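Local structure of catalase (Corynebacterium glutamicum, 4B7H) at residues H70-G75 with S116-R121. The protein breaks hydrogen peroxide down to water and oxygen at a haem iron, which here carries the inhibitor nitric oxide. Sequence-based numbering, arbitrary orientation.
With HEM (protoporphyrin IX containing Fe), chain E; NO (nitric oxide), chain F.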
# COMPACT_ATOMS: atom_id res chain seq x y z
N HIS A 70 -6.38 -19.42 -5.52
CA HIS A 70 -5.22 -20.26 -5.21
C HIS A 70 -4.46 -19.78 -3.96
O HIS A 70 -3.25 -19.98 -3.85
CB HIS A 70 -4.26 -20.41 -6.40
CG HIS A 70 -4.84 -21.14 -7.58
ND1 HIS A 70 -4.56 -22.46 -7.86
CD2 HIS A 70 -5.62 -20.70 -8.60
CE1 HIS A 70 -5.16 -22.82 -8.98
NE2 HIS A 70 -5.82 -21.77 -9.45
N ALA A 71 -5.18 -19.20 -3.01
CA ALA A 71 -4.58 -18.71 -1.76
C ALA A 71 -3.84 -19.78 -0.96
O ALA A 71 -2.79 -19.48 -0.38
CB ALA A 71 -5.63 -18.07 -0.88
N LYS A 72 -4.41 -20.98 -0.89
CA LYS A 72 -3.86 -22.06 -0.05
C LYS A 72 -2.94 -22.96 -0.86
O LYS A 72 -3.39 -23.74 -1.69
CB LYS A 72 -4.99 -22.92 0.54
CG LYS A 72 -4.47 -24.04 1.46
CD LYS A 72 -4.07 -23.46 2.83
CE LYS A 72 -3.29 -24.44 3.73
NZ LYS A 72 -4.02 -25.73 3.95
N GLY A 73 -1.64 -22.88 -0.61
CA GLY A 73 -0.70 -23.69 -1.35
C GLY A 73 0.63 -23.87 -0.65
O GLY A 73 0.83 -23.37 0.46
N HIS A 74 1.54 -24.57 -1.33
CA HIS A 74 2.81 -24.96 -0.74
C HIS A 74 3.69 -25.40 -1.88
O HIS A 74 3.20 -25.64 -2.99
CB HIS A 74 2.60 -26.13 0.23
CG HIS A 74 1.83 -27.25 -0.37
ND1 HIS A 74 0.45 -27.27 -0.39
CD2 HIS A 74 2.23 -28.37 -1.03
CE1 HIS A 74 0.04 -28.37 -1.01
NE2 HIS A 74 1.10 -29.04 -1.42
N GLY A 75 4.98 -25.52 -1.64
CA GLY A 75 5.84 -25.84 -2.76
C GLY A 75 7.22 -26.36 -2.41
O GLY A 75 7.50 -26.71 -1.26
N SER A 116 -7.49 -22.68 4.92
CA SER A 116 -8.52 -23.66 4.52
C SER A 116 -7.87 -25.00 4.17
O SER A 116 -6.67 -25.07 3.93
CB SER A 116 -9.36 -23.15 3.33
OG SER A 116 -8.60 -23.04 2.15
N PRO A 117 -8.66 -26.09 4.16
CA PRO A 117 -8.05 -27.42 3.98
C PRO A 117 -7.55 -27.72 2.56
O PRO A 117 -8.20 -27.39 1.56
CB PRO A 117 -9.20 -28.38 4.32
CG PRO A 117 -10.14 -27.57 5.15
CD PRO A 117 -10.07 -26.20 4.56
N ASP A 118 -6.41 -28.42 2.50
CA ASP A 118 -5.86 -28.89 1.24
C ASP A 118 -6.79 -29.87 0.53
O ASP A 118 -6.71 -30.02 -0.69
CB ASP A 118 -4.54 -29.63 1.49
CG ASP A 118 -3.41 -28.72 1.96
OD1 ASP A 118 -3.46 -27.48 1.78
OD2 ASP A 118 -2.43 -29.28 2.48
N THR A 119 -7.65 -30.56 1.28
CA THR A 119 -8.44 -31.65 0.70
C THR A 119 -9.93 -31.36 0.54
O THR A 119 -10.74 -32.29 0.41
CB THR A 119 -8.21 -33.00 1.43
OG1 THR A 119 -8.62 -32.89 2.80
CG2 THR A 119 -6.75 -33.39 1.39
N TRP A 120 -10.31 -30.09 0.53
CA TRP A 120 -11.61 -29.73 -0.02
C TRP A 120 -11.61 -30.18 -1.48
O TRP A 120 -10.58 -30.11 -2.14
CB TRP A 120 -11.84 -28.22 0.03
CG TRP A 120 -12.34 -27.69 1.32
CD1 TRP A 120 -12.65 -28.41 2.44
CD2 TRP A 120 -12.61 -26.32 1.64
NE1 TRP A 120 -13.10 -27.57 3.43
CE2 TRP A 120 -13.08 -26.28 2.97
CE3 TRP A 120 -12.50 -25.12 0.93
CZ2 TRP A 120 -13.43 -25.09 3.60
CZ3 TRP A 120 -12.85 -23.93 1.56
CH2 TRP A 120 -13.31 -23.93 2.88
N ARG A 121 -12.76 -30.62 -1.99
CA ARG A 121 -12.89 -30.89 -3.43
C ARG A 121 -12.60 -29.61 -4.20
O ARG A 121 -13.20 -28.57 -3.94
CB ARG A 121 -14.28 -31.42 -3.81
CG ARG A 121 -14.41 -31.69 -5.32
CD ARG A 121 -15.77 -32.26 -5.75
NE ARG A 121 -16.04 -33.48 -5.00
CZ ARG A 121 -15.52 -34.68 -5.28
NH1 ARG A 121 -14.75 -34.85 -6.35
NH2 ARG A 121 -15.80 -35.71 -4.50
CHA HEM E . -3.49 -18.06 -9.63
CHB HEM E . -5.78 -15.31 -12.91
CHC HEM E . -7.19 -19.34 -15.19
CHD HEM E . -3.72 -21.72 -12.85
C1A HEM E . -3.99 -16.97 -10.30
C2A HEM E . -3.78 -15.58 -9.95
C3A HEM E . -4.41 -14.83 -10.87
C4A HEM E . -5.03 -15.72 -11.82
CMA HEM E . -4.49 -13.31 -10.96
CAA HEM E . -2.97 -15.09 -8.73
CBA HEM E . -1.50 -14.97 -9.12
CGA HEM E . -0.67 -14.32 -8.05
O1A HEM E . 0.50 -14.76 -7.89
O2A HEM E . -1.13 -13.37 -7.37
C1B HEM E . -6.39 -16.16 -13.81
C2B HEM E . -7.26 -15.76 -14.89
C3B HEM E . -7.67 -16.89 -15.51
C4B HEM E . -7.05 -18.01 -14.84
CMB HEM E . -7.62 -14.29 -15.21
CAB HEM E . -8.58 -17.07 -16.74
CBB HEM E . -8.69 -16.14 -17.69
C1C HEM E . -6.25 -20.31 -14.89
C2C HEM E . -5.93 -21.51 -15.64
C3C HEM E . -4.96 -22.16 -14.97
C4C HEM E . -4.64 -21.38 -13.80
CMC HEM E . -6.63 -21.94 -16.96
CAC HEM E . -4.20 -23.46 -15.33
CBC HEM E . -4.02 -23.87 -16.60
C1D HEM E . -3.41 -20.98 -11.75
C2D HEM E . -2.51 -21.45 -10.73
C3D HEM E . -2.43 -20.33 -9.73
C4D HEM E . -3.27 -19.28 -10.23
CMD HEM E . -1.81 -22.80 -10.67
CAD HEM E . -1.58 -20.34 -8.47
CBD HEM E . -0.13 -20.07 -8.87
CGD HEM E . 0.67 -20.20 -7.60
O1D HEM E . 1.24 -19.18 -7.13
O2D HEM E . 0.71 -21.32 -7.04
NA HEM E . -4.75 -17.03 -11.46
NB HEM E . -6.28 -17.53 -13.80
NC HEM E . -5.43 -20.25 -13.77
ND HEM E . -3.85 -19.70 -11.42
FE HEM E . -5.11 -18.65 -12.58
N NO F . -6.47 -19.15 -11.69
O NO F . -7.48 -19.61 -11.58
O HOH W 1 -3.45 -26.59 -0.94
O HOH W 2 -1.01 -25.96 1.65
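Lys72 reaches across to the 116-121 loop and meets two acceptors there, the carbonyl oxygen of Ser116 and the carboxylate of Asp118. Its chain leaves with CG anti to the backbone N (chi1 -178°) and bends at chi2 and chi4, which lays the methylenes alongside the Ser116 carbonyl, with CD 3.2 Å from Ser116 O, and turns the ammonium onto the same oxygen. NZ gives Ser116 O a hydrogen bond of 2.7 Å, nearly in line with the carbonyl (C=O...N angle 164°). The Asp118 side chain crosses that of Lys72 at about a right angle, and Lys72 NZ meets OD1 of Asp118 from above the carboxylate plane, 57° out of it, in a 2.8 Å salt bridge.

Two waters also donate to Asp118 OD1. One runs from it to the backbone O of Lys72, the other to ND1 of His74, with His74 CE1 4.4 Å from Asp118 OD2. His74 NE2 is hydrogen-bonded to Ser203 OG and Asp118 OD2 to Arg256 N, at the start of helix 254-264. Asp253, from outside the loop, is a further anionic partner of Lys72 NZ.

At the other end of 70-75, the ring of distal-pocket His70 lies over the haem, CD2 3.2 Å from C4D, with the oxygen of the iron-bound nitric oxide at its edge and ND1 hydrogen-bonded to Ser108 OG.

The bridge ties the residue just before strand 73-82 of the barrel to the type I turn from Pro117 to Trp120. With the carboxylates of Asp118 and Asp253 both against it, the buried ammonium of Lys72 would be expected to stay charged.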